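Local coordinates for protein hyaluronidase (Thermobaculum terrenum, PDB 5DIY) that probably hydrolyses N-acetylglucosamine from O-glycosylated substrates, as a family 84 glycoside hydrolase with hexosaminidase activity, at residues C[32-37]-C[275-280]; C[291-294]-C[300-303]; C[302-307]-C[366-371]; C[332-337]-C[344-349]; C[413-418]-C[453-458]. One frame throughout, in Å; residues are numbered along the deposited sequence.

Interaction 1 (C[32-37]-C[275-280])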
# COMPACT_ATOMS: atom_id res chain seq x y z
N ALA C 32 -12.63 11.96 13.51
CA ALA C 32 -13.01 13.03 12.56
C ALA C 32 -13.69 12.52 11.29
O ALA C 32 -14.57 13.21 10.75
CB ALA C 32 -11.81 13.89 12.20
N ASN C 33 -13.29 11.33 10.84
CA ASN C 33 -13.78 10.72 9.61
C ASN C 33 -14.72 9.51 9.83
O ASN C 33 -15.01 8.78 8.89
CB ASN C 33 -12.58 10.34 8.74
CG ASN C 33 -11.78 11.56 8.32
OD1 ASN C 33 -10.67 11.81 8.81
ND2 ASN C 33 -12.36 12.35 7.41
N ASN C 34 -15.19 9.32 11.06
CA ASN C 34 -16.14 8.26 11.41
C ASN C 34 -15.62 6.84 11.11
O ASN C 34 -16.36 5.97 10.64
CB ASN C 34 -17.51 8.52 10.74
CG ASN C 34 -18.65 7.74 11.39
OD1 ASN C 34 -18.63 7.46 12.58
ND2 ASN C 34 -19.64 7.38 10.58
N LEU C 35 -14.33 6.63 11.39
CA LEU C 35 -13.75 5.28 11.42
C LEU C 35 -13.84 4.82 12.87
O LEU C 35 -13.39 5.54 13.76
CB LEU C 35 -12.30 5.29 10.94
CG LEU C 35 -12.09 5.70 9.48
CD1 LEU C 35 -10.61 5.89 9.17
CD2 LEU C 35 -12.70 4.68 8.53
N ASN C 36 -14.42 3.65 13.10
CA ASN C 36 -14.81 3.22 14.46
C ASN C 36 -14.13 1.94 14.97
O ASN C 36 -14.60 1.34 15.94
CB ASN C 36 -16.33 3.05 14.52
CG ASN C 36 -16.81 1.84 13.74
OD1 ASN C 36 -16.07 1.25 12.94
ND2 ASN C 36 -18.06 1.46 13.96
N ALA C 37 -13.03 1.53 14.33
CA ALA C 37 -12.41 0.25 14.66
C ALA C 37 -10.92 0.24 14.36
O ALA C 37 -10.51 0.63 13.27
CB ALA C 37 -13.11 -0.87 13.90
N TYR C 275 -15.68 6.73 1.20
CA TYR C 275 -16.29 5.57 0.52
C TYR C 275 -17.16 4.78 1.49
O TYR C 275 -18.30 4.46 1.16
CB TYR C 275 -15.24 4.64 -0.12
CG TYR C 275 -15.79 3.27 -0.49
CD1 TYR C 275 -16.49 3.08 -1.68
CD2 TYR C 275 -15.66 2.19 0.39
CE1 TYR C 275 -17.02 1.84 -2.02
CE2 TYR C 275 -16.19 0.94 0.06
CZ TYR C 275 -16.87 0.77 -1.13
OH TYR C 275 -17.37 -0.47 -1.44
N LEU C 276 -16.62 4.46 2.66
CA LEU C 276 -17.38 3.70 3.66
C LEU C 276 -18.65 4.44 4.10
O LEU C 276 -19.69 3.81 4.30
CB LEU C 276 -16.53 3.38 4.90
CG LEU C 276 -15.28 2.52 4.72
CD1 LEU C 276 -14.47 2.55 6.00
CD2 LEU C 276 -15.61 1.09 4.30
N ASN C 277 -18.56 5.76 4.24
CA ASN C 277 -19.71 6.58 4.65
C ASN C 277 -20.88 6.58 3.66
O ASN C 277 -22.04 6.55 4.08
CB ASN C 277 -19.27 8.02 4.91
CG ASN C 277 -20.39 8.87 5.47
OD1 ASN C 277 -20.87 8.62 6.57
ND2 ASN C 277 -20.81 9.88 4.71
N SER C 278 -20.57 6.62 2.37
CA SER C 278 -21.61 6.64 1.33
C SER C 278 -21.08 6.06 0.01
O SER C 278 -20.77 6.80 -0.92
CB SER C 278 -22.12 8.07 1.14
OG SER C 278 -23.20 8.10 0.21
N PRO C 279 -20.99 4.72 -0.07
CA PRO C 279 -20.34 4.09 -1.23
C PRO C 279 -21.02 4.31 -2.59
O PRO C 279 -20.33 4.32 -3.62
CB PRO C 279 -20.29 2.61 -0.85
CG PRO C 279 -21.33 2.43 0.18
CD PRO C 279 -21.45 3.72 0.91
N SER C 280 -22.34 4.51 -2.61
CA SER C 280 -23.06 4.79 -3.86
C SER C 280 -22.80 6.20 -4.42
O SER C 280 -22.95 6.41 -5.63
CB SER C 280 -24.57 4.57 -3.69
OG SER C 280 -25.13 5.54 -2.82
O HOH W 1 -19.17 6.67 7.98

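Interaction 2 (C[291-294]-C[300-303])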
# COMPACT_ATOMS: atom_id res chain seq x y z
N ALA C 291 -9.84 15.74 0.42
CA ALA C 291 -8.80 15.23 1.32
C ALA C 291 -7.57 16.13 1.35
O ALA C 291 -7.13 16.54 2.42
CB ALA C 291 -8.39 13.81 0.95
N VAL C 292 -7.03 16.43 0.16
CA VAL C 292 -5.86 17.32 0.02
C VAL C 292 -6.12 18.71 0.63
O VAL C 292 -5.28 19.22 1.36
CB VAL C 292 -5.41 17.46 -1.46
CG1 VAL C 292 -4.39 18.60 -1.64
CG2 VAL C 292 -4.80 16.16 -1.97
N SER C 293 -7.28 19.30 0.32
CA SER C 293 -7.66 20.63 0.85
C SER C 293 -7.72 20.66 2.38
O SER C 293 -7.07 21.50 3.01
CB SER C 293 -9.01 21.06 0.29
OG SER C 293 -8.98 21.07 -1.12
N THR C 294 -8.48 19.74 2.97
CA THR C 294 -8.62 19.61 4.43
C THR C 294 -7.29 19.37 5.12
O THR C 294 -6.93 20.08 6.07
CB THR C 294 -9.56 18.44 4.79
OG1 THR C 294 -10.85 18.64 4.20
CG2 THR C 294 -9.72 18.30 6.31
N ASN C 300 -2.22 24.06 -1.98
CA ASN C 300 -1.39 22.95 -2.45
C ASN C 300 -2.13 21.98 -3.38
O ASN C 300 -1.54 21.00 -3.80
CB ASN C 300 -0.82 22.18 -1.26
CG ASN C 300 0.05 23.05 -0.38
OD1 ASN C 300 -0.28 23.29 0.77
ND2 ASN C 300 1.16 23.52 -0.93
N LEU C 301 -3.38 22.27 -3.71
CA LEU C 301 -4.22 21.33 -4.45
C LEU C 301 -3.70 21.04 -5.87
O LEU C 301 -3.48 19.87 -6.21
CB LEU C 301 -5.67 21.82 -4.50
CG LEU C 301 -6.71 20.93 -5.18
CD1 LEU C 301 -6.65 19.50 -4.67
CD2 LEU C 301 -8.10 21.52 -4.99
N SER C 302 -3.49 22.08 -6.68
CA SER C 302 -3.05 21.87 -8.07
C SER C 302 -1.64 21.28 -8.14
O SER C 302 -1.36 20.46 -9.01
CB SER C 302 -3.16 23.17 -8.90
OG SER C 302 -2.28 24.17 -8.43
N ALA C 303 -0.78 21.68 -7.21
CA ALA C 303 0.55 21.06 -7.07
C ALA C 303 0.48 19.58 -6.67
O ALA C 303 1.27 18.76 -7.15
CB ALA C 303 1.38 21.83 -6.08

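Interaction 3 (C[302-307]-C[366-371])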
# COMPACT_ATOMS: atom_id res chain seq x y z
N SER C 302 -3.49 22.08 -6.68
CA SER C 302 -3.05 21.87 -8.07
C SER C 302 -1.64 21.28 -8.14
O SER C 302 -1.36 20.46 -9.01
CB SER C 302 -3.16 23.17 -8.90
OG SER C 302 -2.28 24.17 -8.43
N ALA C 303 -0.78 21.68 -7.21
CA ALA C 303 0.55 21.06 -7.07
C ALA C 303 0.48 19.58 -6.67
O ALA C 303 1.27 18.76 -7.15
CB ALA C 303 1.38 21.83 -6.08
N MET C 304 -0.45 19.25 -5.77
CA MET C 304 -0.64 17.85 -5.38
C MET C 304 -1.20 17.03 -6.54
O MET C 304 -0.70 15.94 -6.81
CB MET C 304 -1.53 17.72 -4.13
CG MET C 304 -0.81 18.04 -2.82
SD MET C 304 0.63 17.01 -2.49
CE MET C 304 -0.14 15.39 -2.34
N GLU C 305 -2.21 17.56 -7.22
CA GLU C 305 -2.74 16.94 -8.45
C GLU C 305 -1.60 16.56 -9.40
O GLU C 305 -1.51 15.42 -9.85
CB GLU C 305 -3.73 17.88 -9.15
CG GLU C 305 -5.10 18.00 -8.50
CD GLU C 305 -6.07 16.89 -8.87
OE1 GLU C 305 -5.66 15.85 -9.44
OE2 GLU C 305 -7.28 17.05 -8.60
N LYS C 306 -0.71 17.52 -9.67
CA LYS C 306 0.40 17.30 -10.59
C LYS C 306 1.40 16.27 -10.09
O LYS C 306 1.84 15.41 -10.85
CB LYS C 306 1.14 18.62 -10.88
CG LYS C 306 2.07 18.54 -12.08
CD LYS C 306 1.26 18.52 -13.36
CE LYS C 306 2.04 17.96 -14.52
NZ LYS C 306 1.13 17.70 -15.67
N PHE C 307 1.78 16.38 -8.82
CA PHE C 307 2.73 15.47 -8.21
C PHE C 307 2.17 14.04 -8.16
O PHE C 307 2.92 13.07 -8.34
CB PHE C 307 3.10 15.97 -6.81
CG PHE C 307 4.05 15.08 -6.07
CD1 PHE C 307 5.37 14.94 -6.50
CD2 PHE C 307 3.64 14.39 -4.93
CE1 PHE C 307 6.26 14.13 -5.81
CE2 PHE C 307 4.53 13.58 -4.24
CZ PHE C 307 5.84 13.44 -4.68
N SER C 366 5.00 20.74 7.14
CA SER C 366 4.26 19.76 7.94
C SER C 366 4.86 18.35 7.88
O SER C 366 5.71 18.04 7.05
CB SER C 366 2.81 19.71 7.46
OG SER C 366 2.74 19.21 6.14
N LYS C 367 4.38 17.50 8.78
CA LYS C 367 4.83 16.12 8.86
C LYS C 367 4.58 15.31 7.57
O LYS C 367 5.41 14.49 7.20
CB LYS C 367 4.16 15.41 10.04
CG LYS C 367 4.68 14.00 10.23
CD LYS C 367 4.18 13.40 11.53
CE LYS C 367 4.93 12.11 11.79
NZ LYS C 367 4.12 11.20 12.61
N PHE C 368 3.44 15.54 6.93
CA PHE C 368 3.14 14.91 5.63
C PHE C 368 4.32 15.09 4.67
O PHE C 368 4.85 14.11 4.12
CB PHE C 368 1.85 15.48 5.03
CG PHE C 368 1.52 14.95 3.66
CD1 PHE C 368 2.01 15.57 2.50
CD2 PHE C 368 0.70 13.83 3.51
CE1 PHE C 368 1.71 15.08 1.24
CE2 PHE C 368 0.39 13.34 2.24
CZ PHE C 368 0.90 13.96 1.11
N PHE C 369 4.76 16.34 4.49
CA PHE C 369 5.86 16.64 3.55
C PHE C 369 7.24 16.18 4.02
O PHE C 369 8.11 15.93 3.18
CB PHE C 369 5.85 18.11 3.13
CG PHE C 369 4.62 18.48 2.36
CD1 PHE C 369 4.43 17.99 1.07
CD2 PHE C 369 3.62 19.24 2.94
CE1 PHE C 369 3.28 18.29 0.36
CE2 PHE C 369 2.47 19.55 2.23
CZ PHE C 369 2.30 19.07 0.94
N TRP C 370 7.43 16.03 5.33
CA TRP C 370 8.60 15.30 5.86
C TRP C 370 8.58 13.82 5.46
O TRP C 370 9.60 13.27 5.08
CB TRP C 370 8.69 15.43 7.39
CG TRP C 370 9.88 14.73 7.97
CD1 TRP C 370 11.13 15.25 8.14
CD2 TRP C 370 9.94 13.39 8.45
NE1 TRP C 370 11.97 14.31 8.69
CE2 TRP C 370 11.27 13.16 8.90
CE3 TRP C 370 9.00 12.35 8.55
CZ2 TRP C 370 11.68 11.93 9.44
CZ3 TRP C 370 9.41 11.12 9.09
CH2 TRP C 370 10.74 10.92 9.53
N GLU C 371 7.42 13.17 5.56
CA GLU C 371 7.31 11.74 5.22
C GLU C 371 7.54 11.46 3.72
O GLU C 371 8.23 10.51 3.38
CB GLU C 371 5.97 11.15 5.67
CG GLU C 371 5.92 10.83 7.15
CD GLU C 371 4.58 10.29 7.61
OE1 GLU C 371 3.70 10.02 6.77
OE2 GLU C 371 4.41 10.15 8.85

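Interaction 4 (C[332-337]-C[344-349])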
# COMPACT_ATOMS: atom_id res chain seq x y z
N GLN C 332 7.43 12.36 -28.88
CA GLN C 332 8.23 11.62 -29.85
C GLN C 332 7.57 11.59 -31.24
O GLN C 332 8.26 11.71 -32.26
CB GLN C 332 8.53 10.19 -29.36
CG GLN C 332 9.57 10.15 -28.24
CD GLN C 332 9.75 8.76 -27.62
OE1 GLN C 332 9.08 7.80 -28.00
NE2 GLN C 332 10.65 8.66 -26.66
N GLU C 333 6.25 11.46 -31.28
CA GLU C 333 5.54 11.54 -32.57
C GLU C 333 5.70 12.93 -33.22
O GLU C 333 5.95 13.02 -34.42
CB GLU C 333 4.06 11.16 -32.47
CG GLU C 333 3.39 11.14 -33.84
CD GLU C 333 2.08 10.38 -33.89
OE1 GLU C 333 1.24 10.57 -32.99
OE2 GLU C 333 1.90 9.60 -34.86
N ASP C 334 5.59 13.99 -32.42
CA ASP C 334 5.86 15.35 -32.91
C ASP C 334 7.23 15.45 -33.57
O ASP C 334 7.34 15.95 -34.70
CB ASP C 334 5.78 16.37 -31.76
CG ASP C 334 4.36 16.75 -31.39
OD1 ASP C 334 3.42 16.49 -32.17
OD2 ASP C 334 4.20 17.33 -30.30
N PHE C 335 8.26 14.97 -32.89
CA PHE C 335 9.62 14.96 -33.45
C PHE C 335 9.71 14.12 -34.73
O PHE C 335 10.36 14.52 -35.69
CB PHE C 335 10.66 14.49 -32.41
CG PHE C 335 10.80 15.41 -31.21
CD1 PHE C 335 10.40 16.76 -31.24
CD2 PHE C 335 11.38 14.92 -30.05
CE1 PHE C 335 10.56 17.57 -30.12
CE2 PHE C 335 11.55 15.74 -28.93
CZ PHE C 335 11.14 17.06 -28.97
N ALA C 336 9.01 12.98 -34.76
CA ALA C 336 8.99 12.10 -35.93
C ALA C 336 8.07 12.56 -37.09
O ALA C 336 8.00 11.88 -38.13
CB ALA C 336 8.59 10.70 -35.47
N SER C 337 7.36 13.68 -36.93
CA SER C 337 6.39 14.16 -37.93
C SER C 337 6.57 15.65 -38.27
O SER C 337 5.61 16.33 -38.66
CB SER C 337 4.97 13.93 -37.41
OG SER C 337 4.79 12.60 -36.98
N LEU C 344 8.94 20.35 -28.59
CA LEU C 344 9.78 21.11 -27.67
C LEU C 344 8.94 21.96 -26.69
O LEU C 344 9.28 22.02 -25.50
CB LEU C 344 10.77 22.01 -28.44
CG LEU C 344 11.91 21.29 -29.17
CD1 LEU C 344 12.73 22.31 -29.96
CD2 LEU C 344 12.80 20.52 -28.20
N ARG C 345 7.87 22.57 -27.19
CA ARG C 345 6.96 23.37 -26.36
C ARG C 345 6.32 22.51 -25.27
O ARG C 345 6.30 22.91 -24.11
CB ARG C 345 5.86 24.05 -27.20
CG ARG C 345 4.84 24.85 -26.38
CD ARG C 345 4.01 25.82 -27.22
NE ARG C 345 3.45 25.20 -28.43
CZ ARG C 345 2.36 24.43 -28.48
NH1 ARG C 345 1.63 24.16 -27.39
NH2 ARG C 345 1.98 23.92 -29.65
N THR C 346 5.82 21.34 -25.66
CA THR C 346 5.18 20.41 -24.72
C THR C 346 6.14 19.98 -23.62
O THR C 346 5.77 19.98 -22.45
CB THR C 346 4.67 19.16 -25.45
OG1 THR C 346 3.76 19.55 -26.49
CG2 THR C 346 3.96 18.20 -24.50
N LEU C 347 7.36 19.63 -24.01
CA LEU C 347 8.39 19.25 -23.05
C LEU C 347 8.73 20.41 -22.11
O LEU C 347 8.78 20.23 -20.89
CB LEU C 347 9.65 18.76 -23.79
CG LEU C 347 10.79 18.18 -22.96
CD1 LEU C 347 10.34 16.97 -22.16
CD2 LEU C 347 11.94 17.81 -23.89
N ARG C 348 8.94 21.60 -22.68
CA ARG C 348 9.22 22.83 -21.92
C ARG C 348 8.15 23.14 -20.88
O ARG C 348 8.47 23.37 -19.72
CB ARG C 348 9.36 24.03 -22.87
CG ARG C 348 9.68 25.36 -22.19
CD ARG C 348 9.59 26.54 -23.15
NE ARG C 348 10.51 26.34 -24.28
CZ ARG C 348 10.17 26.19 -25.56
NH1 ARG C 348 8.91 26.23 -25.99
NH2 ARG C 348 11.14 26.01 -26.46
N GLU C 349 6.89 23.17 -21.33
CA GLU C 349 5.74 23.47 -20.46
C GLU C 349 5.62 22.43 -19.34
O GLU C 349 5.32 22.79 -18.20
CB GLU C 349 4.43 23.53 -21.29
CG GLU C 349 4.31 24.75 -22.22
CD GLU C 349 3.10 24.71 -23.19
OE1 GLU C 349 2.48 23.65 -23.41
OE2 GLU C 349 2.78 25.78 -23.78

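Interaction 5 (C[413-418]-C[453-458])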
# COMPACT_ATOMS: atom_id res chain seq x y z
N GLN C 413 28.37 20.92 -29.80
CA GLN C 413 29.01 20.86 -28.47
C GLN C 413 27.98 20.74 -27.34
O GLN C 413 28.14 19.90 -26.45
CB GLN C 413 29.88 22.11 -28.25
CG GLN C 413 30.96 21.95 -27.18
CD GLN C 413 31.79 23.22 -27.00
OE1 GLN C 413 31.31 24.20 -26.44
NE2 GLN C 413 33.03 23.20 -27.48
N LYS C 414 26.93 21.56 -27.38
CA LYS C 414 25.86 21.51 -26.38
C LYS C 414 25.08 20.18 -26.44
O LYS C 414 24.67 19.67 -25.40
CB LYS C 414 24.90 22.70 -26.55
CG LYS C 414 25.54 24.05 -26.24
CD LYS C 414 24.71 25.21 -26.76
CE LYS C 414 23.64 25.64 -25.76
NZ LYS C 414 22.81 26.76 -26.30
N ALA C 415 24.90 19.63 -27.64
CA ALA C 415 24.24 18.33 -27.82
C ALA C 415 25.09 17.18 -27.26
O ALA C 415 24.60 16.40 -26.43
CB ALA C 415 23.91 18.09 -29.28
N LEU C 416 26.34 17.08 -27.72
CA LEU C 416 27.31 16.10 -27.20
C LEU C 416 27.45 16.15 -25.69
O LEU C 416 27.50 15.11 -25.03
CB LEU C 416 28.70 16.32 -27.81
CG LEU C 416 28.89 15.98 -29.29
CD1 LEU C 416 30.17 16.62 -29.82
CD2 LEU C 416 28.91 14.48 -29.51
N GLN C 417 27.51 17.36 -25.15
CA GLN C 417 27.60 17.58 -23.71
C GLN C 417 26.37 17.05 -22.96
O GLN C 417 26.50 16.48 -21.88
CB GLN C 417 27.78 19.07 -23.45
CG GLN C 417 27.93 19.49 -21.99
CD GLN C 417 28.31 20.95 -21.87
OE1 GLN C 417 27.58 21.74 -21.27
NE2 GLN C 417 29.44 21.33 -22.46
N GLY C 418 25.19 17.24 -23.55
CA GLY C 418 23.95 16.70 -23.02
C GLY C 418 23.91 15.18 -23.01
O GLY C 418 23.43 14.59 -22.06
N VAL C 453 22.73 9.13 -31.23
CA VAL C 453 23.94 8.38 -31.59
C VAL C 453 24.68 8.96 -32.81
O VAL C 453 25.91 8.99 -32.83
CB VAL C 453 23.65 6.87 -31.81
CG1 VAL C 453 22.66 6.62 -32.94
CG2 VAL C 453 24.95 6.09 -32.06
N SER C 454 23.93 9.42 -33.81
CA SER C 454 24.54 9.83 -35.09
C SER C 454 25.30 11.16 -35.04
O SER C 454 26.08 11.44 -35.96
CB SER C 454 23.51 9.81 -36.23
OG SER C 454 22.59 10.89 -36.12
N ILE C 455 25.08 11.99 -34.01
CA ILE C 455 25.89 13.20 -33.84
C ILE C 455 27.30 12.90 -33.31
O ILE C 455 28.23 13.66 -33.60
CB ILE C 455 25.20 14.31 -32.98
CG1 ILE C 455 24.92 13.86 -31.55
CG2 ILE C 455 23.91 14.77 -33.66
CD1 ILE C 455 24.65 15.02 -30.61
N GLU C 456 27.46 11.82 -32.55
CA GLU C 456 28.80 11.33 -32.20
C GLU C 456 29.55 10.83 -33.43
O GLU C 456 30.72 11.16 -33.61
CB GLU C 456 28.74 10.21 -31.15
CG GLU C 456 28.47 10.70 -29.74
CD GLU C 456 29.22 9.90 -28.69
OE1 GLU C 456 29.06 8.66 -28.67
OE2 GLU C 456 29.97 10.51 -27.90
N LEU C 457 28.87 10.05 -34.26
CA LEU C 457 29.42 9.62 -35.55
C LEU C 457 29.79 10.82 -36.44
O LEU C 457 30.84 10.83 -37.09
CB LEU C 457 28.43 8.73 -36.31
CG LEU C 457 28.01 7.39 -35.70
CD1 LEU C 457 27.05 6.71 -36.65
CD2 LEU C 457 29.20 6.50 -35.42
N GLN C 458 28.90 11.82 -36.46
CA GLN C 458 29.11 13.06 -37.21
C GLN C 458 30.30 13.85 -36.67
O GLN C 458 31.07 14.41 -37.44
CB GLN C 458 27.85 13.94 -37.16
CG GLN C 458 27.86 15.14 -38.09
CD GLN C 458 26.62 16.01 -37.95
OE1 GLN C 458 25.89 15.92 -36.96
NE2 GLN C 458 26.37 16.84 -38.95

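Interaction 1 (C[32-37]-C[275-280])
A bound water lies between Asn34 and Asn277 and is gripped from both. It accepts a hydrogen bond from Asn34 ND2 at 2.7 Å and donates one to Asn277 OD1 at 2.9 Å. The two amides do not bond directly. Asn34 reaches the water with CG anti to the backbone N (chi1 -162°). Asn34 also has a positive phi. It is the C-prime residue of the Schellman motif that ends the helix before it. Asn277 is the last helical residue of its own segment, so the water links two helix ends at an exposed edge. Next to this polar bridge sits a small apolar contact. Leu35 CD2 meets Leu276 CD1 at 3.8 Å, methyl to methyl, with the side chains at about a right angle. Both leucines are buried. Leu35 also packs on Phe272 and Ala273 of helix 262-277, and Leu276 packs on Ile254. The fold here is a TIM barrel with eight parallel strands. Segment 32-37 belongs to the first beta-alpha-beta crossover, between helix 20-32 and strand 37-40. Leu35 and Leu276 both lean on Arg7 of strand 6-11, where the first strand closes against strand 251-256.

Interaction 2 (C[291-294]-C[300-303])
Val292 and Leu301 bury the most surface in this contact, in nearly equal amounts. Val292 CG1 does most of the touching. It lies 3.9 Å from Leu301 CD1 and equally near Leu301 CA, so the methyl rests against both the branch and the backbone of the leucine. The torsion explains this. CG1 stands anti to the backbone N (chi1 168°), and the CA-CB bond of Val292 already points toward segment 300-303. The leucine side chain runs aslant to the valine. Its second methyl, CD2, goes to Ser293 instead, with Leu301 CD2 and Ser293 OG 4.0 Å apart. This is plain van der Waals packing. The hydroxyl of Ser293 has its polar partner on its own helix, at Arg289 O. The forked end of Leu301 therefore spans two successive residues of helix 284-296, one buried and one partly exposed. Val292 also packs on Leu267 of helix 262-277, which places the pair beside the last barrel helix. The contact is a local packing of two consecutive helices, 284-296 and 301-308. A short link joins them, and aliphatic side chains near the link fill their junction.

Interaction 3 (C[302-307]-C[366-371])
Met304 meets Phe368 and Phe369 together, and its sulfur makes a Met-aromatic contact with the second ring. The sulfur does not lie over a face. Met304 SD sits beside the ring of Phe369, 5.3 Å from its centroid and 77° off the ring normal. The nearest ring atom is Phe369 CE1, 4.1 Å from Met304 SD. The methyl at the end of the chain goes to the other ring, with Met304 CE 3.9 Å from Phe368 CZ and about as near to Phe368 CE1. It approaches that ring obliquely. The methionine can serve both partners because its chain is folded, bent at chi2 (-59°) and again at chi3 (-64°). Phe368 comes from the opposite direction, while the side chain of Phe369 runs at a slant to the methionine. All three residues are buried. Around them, Met304 packs on Leu267, Trp288, Val292, Leu296 and Leu361, so the thioether lies where several helices converge beyond the barrel. Phe368 shares Leu296 with it. Helix 367-371 is short and offers two adjacent aromatic residues to helix 301-308. The two rings also meet each other, edge to face. Phe368 CD1 stands 3.6 Å above the plane of the Phe369 ring, over its centre, while Phe369 CG lies at the edge of the Phe368 ring.

Interaction 4 (C[332-337]-C[344-349])
Phe335 overlaps the start of segment 344-349 with the far edge of its ring. Phe335 CE1 lies 3.6 Å from the backbone N of Leu344, which sits at the ring edge and near the ring plane. Phe335 CZ reaches the side chain as well, 3.9 Å from Leu344 CD2. The two side chains cross at about a right angle. Phe335 has CG anti to its carbonyl carbon (chi1 -64°), which carries the ring across to the second helix although its CA-CB bond does not aim there. Further rings close round it: Phe393 and Phe397 of helix 373-398 meet Phe335, and Leu344 touches Phe393 too. With an alanine in place of Phe335, Leu344 would probably face a gap, and Phe393 and Phe397 would lose the ring they meet. Beside this apolar patch, Asp334 and Thr346 each point toward the other segment. Asp334 OD2 and Thr346 OG1 are 4.4 Å apart, too far to bond. Lys330, outside both segments, bridges them: its NZ forms a salt bridge with Asp334 and a hydrogen bond with Thr346 OG1. That hydroxyl also hydrogen-bonds to Gln342 O on its own helix. Asp334 OD1 has a second charged partner in Arg339. The helices run in opposite directions and are joined by a short turn, forming a helical hairpin. The chemistry is divided: the hydrocarbon side is shared with helix 373-398, while on the other side two basic residues hold the buried Asp334 carboxylate, which probably favours its ionised form.

Interaction 5 (C[413-418]-C[453-458])
Glu456 carries the one flat side-chain group among the touching residues, yet it meets Leu416 with its aliphatic part. Leu416 CD2 lies 3.8 Å from Glu456 CG and 4.1 Å from Glu456 CA, against the stem of the glutamate. Its carboxylate belongs to another pairing: Glu456 OE1 forms a salt bridge with Arg419, one turn further along from Ala415. The glutamate chain is bent at chi2 (-144°), and its side chain crosses that of Leu416 aslant. The other half of the contact is mainly apolar. Ile455 points toward segment 413-418 and sets its CD1 methyl on Ala415, with Ile455 CD1 and Ala415 CB only 3.4 Å apart. That is tighter than usual for two carbons. Two short helical segments pack here at a steep angle, 124° between their chain directions, with axes 10.1 Å apart at their closest. Helix 453-459 is the last helix of the chain, and it lies across helix 412-428. Ile455 holds CG1 in the crowded position between N and the carbonyl carbon (chi1 63°), and from there the CD1 methyl also comes within 3.9 Å of Leu416 N. Leu412 and Arg419 of helix 412-428 touch Ile455 too. Leu396 of helix 373-398 also packs against this isoleucine.

Overall arrangement
Interactions 1 and 2 involve consecutive helices, 262-277 and 284-296, but do not touch. Interaction 1 lies in the helical layer around the barrel and combines buried leucines with a water bridge at the surface. Interactions 2 and 3 share helix 301-308 and touch directly, Val292 CG1 lying 3.8 Å from Met304 CG. Interaction 3 is the fully buried one, with sulfur and aromatic rings, whereas interaction 2 is aliphatic and partly buried. Interactions 4 and 5 lie far out in the helical region, their centres about 19 Å apart. Both are partly buried, with charged groups beside apolar packing. Interaction 4 falls, in sequence, between the two segments of interaction 3. Interactions 1 and 5 sit on opposite sides of the chain's centre.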